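Local coordinates for protein modulator of the activity of Ets CG15085-PA (Drosophila melanogaster, PDB 1SV0) that binds the SAM domain of the Ets-family repressor Yan through a SAM domain of its own, probably breaking up Yan polymers and so relieving repression, at residues F42-K47 with L58-V63; D5-D10 with L23-V28; A17-W22 with K47-M52. All blocks are in the same frame, centred on the assembly; numbering follows the deposited sequence.

Overall arrangement
The three contacts tie together a small all-helical SAM domain. Contact 3 is the buried one, joining helix 16-30 to helix 46-51; its centre is about 8 Å from that of contact 1 and about 10 Å from that of contact 2. Contact 1 shares K47 with it, and the two also meet where F42 O accepts a bond from W20 NE1. Contact 2 straps the N-terminal loop onto helix 16-30, with L7 CD1 3.5 Å from W22 CB of contact 3. Contacts 1 and 2 lie about 14 Å apart, centre to centre, yet still meet, F42 CD1 being 3.6 Å from L23 CD1. Contacts 1 and 3 border the Yan chain, which does not touch the segments of contact 2.

Contact 1. Residues F42-K47 with L58-V63; sequences FPMNGK and LCRVPV
R60 lays the aliphatic part of its chain over the ring of F42 and sends its charge past it to another protein. R60 CD sits over one face of the ring, 3.9 Å from its centroid and displaced toward the rim, with F42 CE2 the nearest ring atom to CD at 3.5 Å. This is a CH-pi contact. The guanidinium is turned 48° from the ring plane, and its CZ is 5.7 Å from the F42 centroid, so any cation-pi attraction is weak. At the edge of the same ring, in its plane, V61 CG2 comes up to F42 CE1 at 3.7 Å. R60 and V61 thus touch two different aspects of one phenyl group. F42 sets CG beside its backbone N, chi1 -58°, and the end of the ring comes nearer to the 58-63 segment than the CB direction alone would suggest. In the SAM fold this spot is where the loop leading into helix 46-51 meets the end of helix 54-60, and in the complex it borders Yan. R60 NH2 bonds to the backbone O of G60 of the Yan chain and NH1 pairs with D63 of that chain, while within its own chain NE and NH1 bond to the carbonyls of K41 and M56. With its chain bent at chi3, M44 reaches in from the opposite direction and places CE 3.7 Å from R60 NH2. An alanine in place of F42 would probably open a gap beneath R60 CD and beside V61, leaving the arginine chain freer to move. Between the two interior side chains, P43 forms the centre of an inverse gamma turn, closed by a weak bond of 2.9 Å from M44 N to F42 O.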
ATOM      1  N   PHE C  42      -8.637   2.904  -0.194  1.00 27.19           N
ATOM      2  CA  PHE C  42      -7.499   2.376   0.552  1.00 29.35           C
ATOM      3  C   PHE C  42      -7.635   0.891   0.881  1.00 28.17           C
ATOM      4  O   PHE C  42      -7.771   0.518   2.047  1.00 28.23           O
ATOM      5  CB  PHE C  42      -7.309   3.144   1.870  1.00 28.91           C
ATOM      6  CG  PHE C  42      -7.096   4.620   1.700  1.00 29.58           C
ATOM      7  CD1 PHE C  42      -8.172   5.474   1.490  1.00 30.79           C
ATOM      8  CD2 PHE C  42      -5.817   5.166   1.781  1.00 31.60           C
ATOM      9  CE1 PHE C  42      -7.980   6.850   1.371  1.00 27.12           C
ATOM     10  CE2 PHE C  42      -5.612   6.539   1.662  1.00 30.28           C
ATOM     11  CZ  PHE C  42      -6.701   7.383   1.456  1.00 31.10           C
ATOM     12  N   PRO C  43      -7.616   0.024  -0.141  1.00 28.08           N
ATOM     13  CA  PRO C  43      -7.735  -1.416   0.093  1.00 28.69           C
ATOM     14  C   PRO C  43      -6.353  -1.988   0.453  1.00 29.61           C
ATOM     15  O   PRO C  43      -5.794  -2.782  -0.306  1.00 28.88           O
ATOM     16  CB  PRO C  43      -8.239  -1.930  -1.255  1.00 29.74           C
ATOM     17  CG  PRO C  43      -7.492  -1.059  -2.219  1.00 28.03           C
ATOM     18  CD  PRO C  43      -7.614   0.327  -1.585  1.00 27.89           C
ATOM     19  N   MET C  44      -5.812  -1.586   1.602  1.00 26.85           N
ATOM     20  CA  MET C  44      -4.483  -2.027   2.028  1.00 27.62           C
ATOM     21  C   MET C  44      -4.324  -1.919   3.547  1.00 26.83           C
ATOM     22  O   MET C  44      -5.176  -1.331   4.216  1.00 25.78           O
ATOM     23  CB  MET C  44      -3.431  -1.151   1.349  1.00 28.86           C
ATOM     24  CG  MET C  44      -3.625   0.334   1.667  1.00 33.76           C
ATOM     25  SD  MET C  44      -2.550   1.472   0.756  1.00 39.68           S
ATOM     26  CE  MET C  44      -3.467   1.615  -0.778  1.00 35.43           C
ATOM     27  N   ASN C  45      -3.227  -2.458   4.082  1.00 26.17           N
ATOM     28  CA  ASN C  45      -2.978  -2.416   5.527  1.00 27.25           C
ATOM     29  C   ASN C  45      -2.011  -1.302   5.936  1.00 27.38           C
ATOM     30  O   ASN C  45      -1.611  -0.479   5.111  1.00 28.20           O
ATOM     31  CB  ASN C  45      -2.453  -3.775   6.032  1.00 25.30           C
ATOM     32  CG  ASN C  45      -1.070  -4.129   5.481  1.00 26.82           C
ATOM     33  OD1 ASN C  45      -0.396  -3.308   4.867  1.00 26.57           O
ATOM     34  ND2 ASN C  45      -0.643  -5.365   5.720  1.00 28.05           N
ATOM     35  N   GLY C  46      -1.647  -1.270   7.216  1.00 28.89           N
ATOM     36  CA  GLY C  46      -0.743  -0.241   7.701  1.00 27.76           C
ATOM     37  C   GLY C  46       0.636  -0.243   7.044  1.00 29.09           C
ATOM     38  O   GLY C  46       1.207   0.822   6.793  1.00 30.71           O
ATOM     39  N   LYS C  47       1.176  -1.426   6.765  1.00 29.26           N
ATOM     40  CA  LYS C  47       2.491  -1.526   6.127  1.00 30.53           C
ATOM     41  C   LYS C  47       2.494  -0.747   4.821  1.00 30.36           C
ATOM     42  O   LYS C  47       3.457  -0.044   4.506  1.00 29.61           O
ATOM     43  CB  LYS C  47       2.849  -2.983   5.834  1.00 31.78           C
ATOM     44  CG  LYS C  47       3.307  -3.793   7.040  1.00 36.39           C
ATOM     45  CD  LYS C  47       4.100  -5.009   6.566  1.00 40.95           C
ATOM     46  CE  LYS C  47       4.899  -5.650   7.694  1.00 43.64           C
ATOM     47  NZ  LYS C  47       5.749  -6.773   7.190  1.00 47.30           N
ATOM     48  N   LEU C  58      -3.527  12.571  -1.194  1.00 35.71           N
ATOM     49  CA  LEU C  58      -4.272  13.636  -1.862  1.00 37.63           C
ATOM     50  C   LEU C  58      -4.922  13.157  -3.144  1.00 39.35           C
ATOM     51  O   LEU C  58      -6.006  13.612  -3.511  1.00 39.21           O
ATOM     52  CB  LEU C  58      -3.346  14.806  -2.170  1.00 38.27           C
ATOM     53  CG  LEU C  58      -2.759  15.507  -0.947  1.00 38.96           C
ATOM     54  CD1 LEU C  58      -1.768  16.560  -1.396  1.00 41.06           C
ATOM     55  CD2 LEU C  58      -3.883  16.134  -0.134  1.00 40.10           C
ATOM     56  N   CYS C  59      -4.254  12.229  -3.820  1.00 40.06           N
ATOM     57  CA  CYS C  59      -4.759  11.674  -5.067  1.00 41.47           C
ATOM     58  C   CYS C  59      -6.081  10.945  -4.831  1.00 39.24           C
ATOM     59  O   CYS C  59      -6.997  10.990  -5.654  1.00 37.27           O
ATOM     60  CB  CYS C  59      -3.730  10.703  -5.649  1.00 45.27           C
ATOM     61  SG  CYS C  59      -4.238   9.936  -7.184  1.00 57.58           S
ATOM     62  N   ARG C  60      -6.172  10.281  -3.687  1.00 36.88           N
ATOM     63  CA  ARG C  60      -7.359   9.526  -3.329  1.00 37.16           C
ATOM     64  C   ARG C  60      -8.394  10.432  -2.663  1.00 36.14           C
ATOM     65  O   ARG C  60      -9.583  10.347  -2.945  1.00 35.34           O
ATOM     66  CB  ARG C  60      -6.952   8.382  -2.389  1.00 37.29           C
ATOM     67  CG  ARG C  60      -5.619   7.737  -2.791  1.00 38.55           C
ATOM     68  CD  ARG C  60      -5.112   6.734  -1.758  1.00 38.74           C
ATOM     69  NE  ARG C  60      -4.955   5.398  -2.327  1.00 35.47           N
ATOM     70  CZ  ARG C  60      -3.981   5.049  -3.163  1.00 35.06           C
ATOM     71  NH1 ARG C  60      -3.065   5.938  -3.523  1.00 34.27           N
ATOM     72  NH2 ARG C  60      -3.937   3.823  -3.657  1.00 33.27           N
ATOM     73  N   VAL C  61      -7.929  11.306  -1.783  1.00 37.47           N
ATOM     74  CA  VAL C  61      -8.815  12.214  -1.060  1.00 38.90           C
ATOM     75  C   VAL C  61      -8.262  13.635  -1.165  1.00 40.08           C
ATOM     76  O   VAL C  61      -7.525  14.084  -0.286  1.00 40.63           O
ATOM     77  CB  VAL C  61      -8.896  11.821   0.434  1.00 40.28           C
ATOM     78  CG1 VAL C  61     -10.100  12.489   1.086  1.00 41.31           C
ATOM     79  CG2 VAL C  61      -8.969  10.306   0.571  1.00 39.25           C
ATOM     80  N   PRO C  62      -8.601  14.359  -2.251  1.00 40.03           N
ATOM     81  CA  PRO C  62      -8.118  15.731  -2.447  1.00 40.73           C
ATOM     82  C   PRO C  62      -8.607  16.678  -1.355  1.00 41.30           C
ATOM     83  O   PRO C  62      -7.905  17.615  -0.973  1.00 41.67           O
ATOM     84  CB  PRO C  62      -8.651  16.092  -3.834  1.00 40.29           C
ATOM     85  CG  PRO C  62      -9.934  15.325  -3.900  1.00 42.10           C
ATOM     86  CD  PRO C  62      -9.535  13.977  -3.326  1.00 40.05           C
ATOM     87  N   VAL C  63      -9.810  16.422  -0.853  1.00 39.72           N
ATOM     88  CA  VAL C  63     -10.384  17.234   0.209  1.00 40.90           C
ATOM     89  C   VAL C  63     -10.259  16.517   1.556  1.00 39.67           C
ATOM     90  O   VAL C  63     -11.142  15.746   1.941  1.00 41.00           O
ATOM     91  CB  VAL C  63     -11.878  17.526  -0.057  1.00 42.36           C
ATOM     92  CG1 VAL C  63     -12.429  18.462   1.022  1.00 43.39           C
ATOM     93  CG2 VAL C  63     -12.049  18.147  -1.440  1.00 44.61           C
TER

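Contact 2. Residues D5-D10 with L23-V28; sequences DGLPLD and LINMAV
D5, which folds the N-terminal loop into an Asx turn, meets N25 of helix 16-30 through a water. D5 OD2 accepts from L7 N at 3.1 Å, with an N-H...O angle of 151°; the donor arrives well above the carboxylate plane, 52° out of it. That bond spans G6, whose backbone takes a conformation in which a side chain would run into the carbonyl O of D5. With one carboxylate oxygen engaged inside the turn, the other serves the helix. A water donates to D5 OD1 at 2.7 Å and accepts from N25 ND2 at 3.1 Å, so the acid and the amide are joined through it and make no direct hydrogen bond. The direct touches are looser: N25 ND2 stands 4.3 Å from D5 CB and equally 4.3 Å from L7 CD1, so the amide nitrogen faces both a polar bridge and apolar neighbours. Placing CG beside its own backbone N, chi1 -75°, N25 brings the amide end within reach of the water. D5 OD1 carries a second partner, a salt bridge to R75, which probably keeps the carboxylate charged and limits its turning. L7 is the buried member of the group, its CB pointing toward the helix. The loop is laid on helix 16-30 by L7, which also packs on D18, K21 and W22; R75, from helix 65-80, ties the turn to the long C-terminal helix, while M26, farther along helix 16-30, packs on L68 and D71 of that same helix.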
ATOM      1  N   ASP C   5      -9.144   3.840  20.888  1.00 45.73           N
ATOM      2  CA  ASP C   5     -10.029   3.592  19.748  1.00 44.90           C
ATOM      3  C   ASP C   5     -10.245   2.208  19.138  1.00 43.84           C
ATOM      4  O   ASP C   5     -10.964   2.094  18.148  1.00 45.14           O
ATOM      5  CB  ASP C   5      -9.648   4.550  18.616  1.00 43.52           C
ATOM      6  CG  ASP C   5      -8.173   4.468  18.245  1.00 42.03           C
ATOM      7  OD1 ASP C   5      -7.719   5.350  17.487  1.00 43.90           O
ATOM      8  OD2 ASP C   5      -7.475   3.534  18.696  1.00 38.35           O
ATOM      9  N   GLY C   6      -9.654   1.162  19.698  1.00 42.19           N
ATOM     10  CA  GLY C   6      -9.852  -0.153  19.112  1.00 42.69           C
ATOM     11  C   GLY C   6      -8.764  -0.456  18.103  1.00 40.00           C
ATOM     12  O   GLY C   6      -8.654  -1.578  17.609  1.00 41.90           O
ATOM     13  N   LEU C   7      -7.959   0.559  17.804  1.00 38.93           N
ATOM     14  CA  LEU C   7      -6.865   0.421  16.848  1.00 38.16           C
ATOM     15  C   LEU C   7      -5.527   0.150  17.528  1.00 37.39           C
ATOM     16  O   LEU C   7      -5.192   0.752  18.549  1.00 36.08           O
ATOM     17  CB  LEU C   7      -6.740   1.681  15.985  1.00 37.90           C
ATOM     18  CG  LEU C   7      -7.956   2.032  15.121  1.00 40.06           C
ATOM     19  CD1 LEU C   7      -7.671   3.304  14.351  1.00 39.00           C
ATOM     20  CD2 LEU C   7      -8.272   0.886  14.167  1.00 40.68           C
ATOM     21  N   PRO C   8      -4.743  -0.774  16.962  1.00 36.67           N
ATOM     22  CA  PRO C   8      -3.438  -1.091  17.547  1.00 36.79           C
ATOM     23  C   PRO C   8      -2.587   0.175  17.610  1.00 36.95           C
ATOM     24  O   PRO C   8      -2.581   0.979  16.673  1.00 37.08           O
ATOM     25  CB  PRO C   8      -2.837  -2.126  16.601  1.00 36.47           C
ATOM     26  CG  PRO C   8      -3.922  -2.540  15.677  1.00 35.11           C
ATOM     27  CD  PRO C   8      -5.081  -1.615  15.802  1.00 35.73           C
ATOM     28  N   LEU C   9      -1.885   0.347  18.725  1.00 36.24           N
ATOM     29  CA  LEU C   9      -1.024   1.502  18.943  1.00 37.54           C
ATOM     30  C   LEU C   9       0.027   1.669  17.853  1.00 37.49           C
ATOM     31  O   LEU C   9       0.358   2.791  17.484  1.00 38.84           O
ATOM     32  CB  LEU C   9      -0.335   1.382  20.307  1.00 38.89           C
ATOM     33  CG  LEU C   9      -1.308   1.281  21.484  1.00 39.70           C
ATOM     34  CD1 LEU C   9      -0.553   0.981  22.785  1.00 40.85           C
ATOM     35  CD2 LEU C   9      -2.090   2.582  21.585  1.00 39.79           C
ATOM     36  N   ASP C  10       0.556   0.559  17.341  1.00 37.76           N
ATOM     37  CA  ASP C  10       1.569   0.622  16.285  1.00 38.04           C
ATOM     38  C   ASP C  10       0.876   0.471  14.927  1.00 36.14           C
ATOM     39  O   ASP C  10       0.405  -0.609  14.588  1.00 35.68           O
ATOM     40  CB  ASP C  10       2.593  -0.504  16.461  1.00 37.62           C
ATOM     41  CG  ASP C  10       3.838  -0.305  15.605  1.00 40.10           C
ATOM     42  OD1 ASP C  10       3.736   0.293  14.512  1.00 37.97           O
ATOM     43  OD2 ASP C  10       4.927  -0.760  16.029  1.00 43.94           O
ATOM     44  N   LEU C  23     -10.007   5.241   9.000  1.00 22.75           N
ATOM     45  CA  LEU C  23     -10.508   6.190   8.006  1.00 23.85           C
ATOM     46  C   LEU C  23     -11.890   6.696   8.407  1.00 24.08           C
ATOM     47  O   LEU C  23     -12.184   7.888   8.292  1.00 21.06           O
ATOM     48  CB  LEU C  23     -10.571   5.532   6.622  1.00 24.17           C
ATOM     49  CG  LEU C  23      -9.223   5.327   5.923  1.00 25.69           C
ATOM     50  CD1 LEU C  23      -9.412   4.465   4.666  1.00 25.86           C
ATOM     51  CD2 LEU C  23      -8.636   6.690   5.554  1.00 24.27           C
ATOM     52  N   ILE C  24     -12.741   5.779   8.859  1.00 23.98           N
ATOM     53  CA  ILE C  24     -14.086   6.145   9.295  1.00 25.95           C
ATOM     54  C   ILE C  24     -13.999   7.109  10.491  1.00 25.25           C
ATOM     55  O   ILE C  24     -14.718   8.106  10.541  1.00 26.09           O
ATOM     56  CB  ILE C  24     -14.902   4.885   9.686  1.00 25.90           C
ATOM     57  CG1 ILE C  24     -15.257   4.099   8.420  1.00 26.14           C
ATOM     58  CG2 ILE C  24     -16.170   5.283  10.452  1.00 24.93           C
ATOM     59  CD1 ILE C  24     -15.890   2.754   8.698  1.00 32.10           C
ATOM     60  N   ASN C  25     -13.123   6.806  11.446  1.00 25.10           N
ATOM     61  CA  ASN C  25     -12.926   7.678  12.612  1.00 27.65           C
ATOM     62  C   ASN C  25     -12.432   9.060  12.192  1.00 26.93           C
ATOM     63  O   ASN C  25     -12.859  10.076  12.744  1.00 26.23           O
ATOM     64  CB  ASN C  25     -11.905   7.076  13.592  1.00 27.65           C
ATOM     65  CG  ASN C  25     -12.477   5.929  14.393  1.00 30.52           C
ATOM     66  OD1 ASN C  25     -13.687   5.845  14.593  1.00 30.23           O
ATOM     67  ND2 ASN C  25     -11.608   5.047  14.872  1.00 32.95           N
ATOM     68  N   MET C  26     -11.514   9.096  11.227  1.00 27.07           N
ATOM     69  CA  MET C  26     -10.984  10.369  10.741  1.00 26.03           C
ATOM     70  C   MET C  26     -12.084  11.185  10.070  1.00 26.19           C
ATOM     71  O   MET C  26     -12.147  12.406  10.234  1.00 25.97           O
ATOM     72  CB  MET C  26      -9.840  10.138   9.743  1.00 25.66           C
ATOM     73  CG  MET C  26      -8.522   9.714  10.388  1.00 29.33           C
ATOM     74  SD  MET C  26      -7.871  10.956  11.546  1.00 33.11           S
ATOM     75  CE  MET C  26      -7.587  12.361  10.432  1.00 33.75           C
ATOM     76  N   ALA C  27     -12.949  10.517   9.311  1.00 25.41           N
ATOM     77  CA  ALA C  27     -14.047  11.221   8.645  1.00 26.13           C
ATOM     78  C   ALA C  27     -14.967  11.856   9.694  1.00 26.12           C
ATOM     79  O   ALA C  27     -15.367  13.017   9.570  1.00 25.73           O
ATOM     80  CB  ALA C  27     -14.842  10.253   7.764  1.00 26.82           C
ATOM     81  N   VAL C  28     -15.296  11.088  10.730  1.00 25.10           N
ATOM     82  CA  VAL C  28     -16.168  11.580  11.799  1.00 26.69           C
ATOM     83  C   VAL C  28     -15.499  12.748  12.549  1.00 27.23           C
ATOM     84  O   VAL C  28     -16.123  13.777  12.810  1.00 24.81           O
ATOM     85  CB  VAL C  28     -16.497  10.452  12.803  1.00 26.66           C
ATOM     86  CG1 VAL C  28     -17.256  11.012  13.999  1.00 30.15           C
ATOM     87  CG2 VAL C  28     -17.331   9.362  12.110  1.00 27.93           C
TER
HETATM   88  O   HOH W   1      -8.886   6.508  15.360  1.00 42.58           O

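Contact 3. Residues A17-W22 with K47-M52; sequences ADVWKW and KALCLM
L49 and V19 point their side chains at each other tip to tip, and W22 approaches the same leucine from the opposite direction. One methyl group does the touching on the leucine side. L49 CD2 stands 3.7 Å from W22 CZ3 and 4.1 Å from V19 CG2, and V19 CG1 is as near to L49 CD2, at 4.1 Å, so the methyl faces the fork of the valine. Against the indole it comes obliquely, to the six-membered ring on the side away from NE1. W22 turns its CG anti to the backbone N, chi1 165°, a setting that brings the CZ3 corner of the indole to L49. The leucine is less relaxed: its chi1 of -116° lies away from a staggered position, in a place where V19 and W22 meet its tip and Y57 and F72 also pack on it. The backbones stay well apart, V19 CA and L49 CA being 8.5 Å from each other, and side chains bridge that distance. This is the interior of the SAM helical bundle. W22 also packs on L68 and R75 of helix 65-80, and its ring meets that of W14 at about 45°. On another side of helix 46-51, A48 and L51 pack against residues F29 and V68 of the Yan chain. The polar atom of the indole, NE1, is satisfied by D71, outside the two segments; between 17-22 and 47-52 the contact rests on apolar packing, with no hydrogen bond or salt bridge across it.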
ATOM      1  N   ALA C  17      -8.582  -3.985   7.698  1.00 24.33           N
ATOM      2  CA  ALA C  17      -9.747  -3.699   8.537  1.00 25.52           C
ATOM      3  C   ALA C  17      -9.472  -2.515   9.472  1.00 25.13           C
ATOM      4  O   ALA C  17     -10.325  -1.640   9.635  1.00 24.31           O
ATOM      5  CB  ALA C  17     -10.128  -4.929   9.354  1.00 23.89           C
ATOM      6  N   ASP C  18      -8.294  -2.500  10.092  1.00 25.97           N
ATOM      7  CA  ASP C  18      -7.917  -1.405  10.986  1.00 27.18           C
ATOM      8  C   ASP C  18      -7.818  -0.097  10.195  1.00 26.25           C
ATOM      9  O   ASP C  18      -8.307   0.945  10.630  1.00 27.31           O
ATOM     10  CB  ASP C  18      -6.578  -1.703  11.679  1.00 26.12           C
ATOM     11  CG  ASP C  18      -6.662  -2.892  12.626  1.00 31.98           C
ATOM     12  OD1 ASP C  18      -7.709  -3.044  13.303  1.00 30.19           O
ATOM     13  OD2 ASP C  18      -5.682  -3.667  12.698  1.00 30.45           O
ATOM     14  N   VAL C  19      -7.176  -0.152   9.034  1.00 24.77           N
ATOM     15  CA  VAL C  19      -7.055   1.032   8.190  1.00 24.65           C
ATOM     16  C   VAL C  19      -8.437   1.652   7.920  1.00 23.34           C
ATOM     17  O   VAL C  19      -8.619   2.869   8.020  1.00 22.52           O
ATOM     18  CB  VAL C  19      -6.397   0.684   6.838  1.00 23.02           C
ATOM     19  CG1 VAL C  19      -6.542   1.856   5.871  1.00 21.98           C
ATOM     20  CG2 VAL C  19      -4.921   0.352   7.052  1.00 22.80           C
ATOM     21  N   TRP C  20      -9.401   0.807   7.574  1.00 24.51           N
ATOM     22  CA  TRP C  20     -10.758   1.264   7.280  1.00 25.92           C
ATOM     23  C   TRP C  20     -11.438   1.892   8.491  1.00 24.07           C
ATOM     24  O   TRP C  20     -12.107   2.916   8.369  1.00 21.88           O
ATOM     25  CB  TRP C  20     -11.591   0.097   6.740  1.00 26.55           C
ATOM     26  CG  TRP C  20     -11.285  -0.217   5.311  1.00 29.86           C
ATOM     27  CD1 TRP C  20     -10.081  -0.061   4.670  1.00 30.95           C
ATOM     28  CD2 TRP C  20     -12.192  -0.741   4.338  1.00 30.11           C
ATOM     29  NE1 TRP C  20     -10.190  -0.457   3.352  1.00 31.00           N
ATOM     30  CE2 TRP C  20     -11.473  -0.879   3.124  1.00 31.35           C
ATOM     31  CE3 TRP C  20     -13.546  -1.104   4.369  1.00 30.78           C
ATOM     32  CZ2 TRP C  20     -12.067  -1.363   1.952  1.00 33.85           C
ATOM     33  CZ3 TRP C  20     -14.136  -1.585   3.200  1.00 33.61           C
ATOM     34  CH2 TRP C  20     -13.395  -1.708   2.010  1.00 33.29           C
ATOM     35  N   LYS C  21     -11.271   1.275   9.656  1.00 22.37           N
ATOM     36  CA  LYS C  21     -11.853   1.816  10.876  1.00 24.67           C
ATOM     37  C   LYS C  21     -11.225   3.179  11.187  1.00 24.99           C
ATOM     38  O   LYS C  21     -11.925   4.110  11.600  1.00 24.35           O
ATOM     39  CB  LYS C  21     -11.662   0.826  12.036  1.00 24.61           C
ATOM     40  CG  LYS C  21     -12.771  -0.232  12.075  1.00 28.69           C
ATOM     41  CD  LYS C  21     -12.333  -1.552  12.677  1.00 32.61           C
ATOM     42  CE  LYS C  21     -11.552  -1.411  13.968  1.00 35.71           C
ATOM     43  NZ  LYS C  21     -11.082  -2.757  14.439  1.00 34.50           N
ATOM     44  N   TRP C  22      -9.913   3.294  10.980  1.00 22.10           N
ATOM     45  CA  TRP C  22      -9.203   4.562  11.199  1.00 23.36           C
ATOM     46  C   TRP C  22      -9.725   5.635  10.240  1.00 23.13           C
ATOM     47  O   TRP C  22      -9.862   6.801  10.610  1.00 22.13           O
ATOM     48  CB  TRP C  22      -7.695   4.376  10.969  1.00 22.45           C
ATOM     49  CG  TRP C  22      -6.921   5.665  10.826  1.00 23.93           C
ATOM     50  CD1 TRP C  22      -6.673   6.601  11.809  1.00 24.35           C
ATOM     51  CD2 TRP C  22      -6.282   6.154   9.639  1.00 22.96           C
ATOM     52  NE1 TRP C  22      -5.919   7.628  11.300  1.00 22.06           N
ATOM     53  CE2 TRP C  22      -5.661   7.383   9.975  1.00 25.06           C
ATOM     54  CE3 TRP C  22      -6.167   5.672   8.324  1.00 23.48           C
ATOM     55  CZ2 TRP C  22      -4.933   8.140   9.037  1.00 25.03           C
ATOM     56  CZ3 TRP C  22      -5.436   6.426   7.386  1.00 24.55           C
ATOM     57  CH2 TRP C  22      -4.831   7.647   7.755  1.00 25.21           C
ATOM     58  N   LYS C  47       1.176  -1.426   6.765  1.00 29.26           N
ATOM     59  CA  LYS C  47       2.491  -1.526   6.127  1.00 30.53           C
ATOM     60  C   LYS C  47       2.494  -0.747   4.821  1.00 30.36           C
ATOM     61  O   LYS C  47       3.457  -0.044   4.506  1.00 29.61           O
ATOM     62  CB  LYS C  47       2.849  -2.983   5.834  1.00 31.78           C
ATOM     63  CG  LYS C  47       3.307  -3.793   7.040  1.00 36.39           C
ATOM     64  CD  LYS C  47       4.100  -5.009   6.566  1.00 40.95           C
ATOM     65  CE  LYS C  47       4.899  -5.650   7.694  1.00 43.64           C
ATOM     66  NZ  LYS C  47       5.749  -6.773   7.190  1.00 47.30           N
ATOM     67  N   ALA C  48       1.406  -0.881   4.065  1.00 27.78           N
ATOM     68  CA  ALA C  48       1.261  -0.187   2.791  1.00 28.60           C
ATOM     69  C   ALA C  48       1.169   1.318   3.004  1.00 29.12           C
ATOM     70  O   ALA C  48       1.760   2.095   2.248  1.00 27.54           O
ATOM     71  CB  ALA C  48       0.007  -0.691   2.046  1.00 26.56           C
ATOM     72  N   LEU C  49       0.431   1.727   4.036  1.00 30.17           N
ATOM     73  CA  LEU C  49       0.260   3.150   4.332  1.00 32.84           C
ATOM     74  C   LEU C  49       1.597   3.828   4.638  1.00 32.50           C
ATOM     75  O   LEU C  49       1.811   4.985   4.274  1.00 33.32           O
ATOM     76  CB  LEU C  49      -0.727   3.335   5.501  1.00 30.74           C
ATOM     77  CG  LEU C  49      -2.046   4.063   5.196  1.00 34.78           C
ATOM     78  CD1 LEU C  49      -2.666   3.547   3.910  1.00 31.37           C
ATOM     79  CD2 LEU C  49      -3.011   3.885   6.368  1.00 33.62           C
ATOM     80  N   CYS C  50       2.498   3.099   5.293  1.00 35.31           N
ATOM     81  CA  CYS C  50       3.824   3.627   5.623  1.00 37.59           C
ATOM     82  C   CYS C  50       4.575   4.046   4.366  1.00 38.41           C
ATOM     83  O   CYS C  50       5.390   4.972   4.392  1.00 39.65           O
ATOM     84  CB  CYS C  50       4.659   2.573   6.351  1.00 37.25           C
ATOM     85  SG  CYS C  50       4.155   2.237   8.033  1.00 42.19           S
ATOM     86  N   LEU C  51       4.307   3.346   3.273  1.00 38.68           N
ATOM     87  CA  LEU C  51       4.955   3.618   1.999  1.00 40.07           C
ATOM     88  C   LEU C  51       4.293   4.764   1.232  1.00 40.55           C
ATOM     89  O   LEU C  51       4.879   5.293   0.294  1.00 41.99           O
ATOM     90  CB  LEU C  51       4.948   2.346   1.131  1.00 39.00           C
ATOM     91  CG  LEU C  51       5.933   1.210   1.451  1.00 40.75           C
ATOM     92  CD1 LEU C  51       6.075   1.014   2.943  1.00 38.68           C
ATOM     93  CD2 LEU C  51       5.459  -0.071   0.785  1.00 38.34           C
ATOM     94  N   MET C  52       3.085   5.158   1.634  1.00 41.42           N
ATOM     95  CA  MET C  52       2.375   6.227   0.931  1.00 42.32           C
ATOM     96  C   MET C  52       2.855   7.646   1.206  1.00 41.12           C
ATOM     97  O   MET C  52       2.958   8.081   2.355  1.00 40.74           O
ATOM     98  CB  MET C  52       0.869   6.165   1.213  1.00 44.00           C
ATOM     99  CG  MET C  52       0.164   4.923   0.687  1.00 47.65           C
ATOM    100  SD  MET C  52      -1.534   5.291   0.157  1.00 52.25           S
ATOM    101  CE  MET C  52      -2.154   6.154   1.565  1.00 51.47           C
TER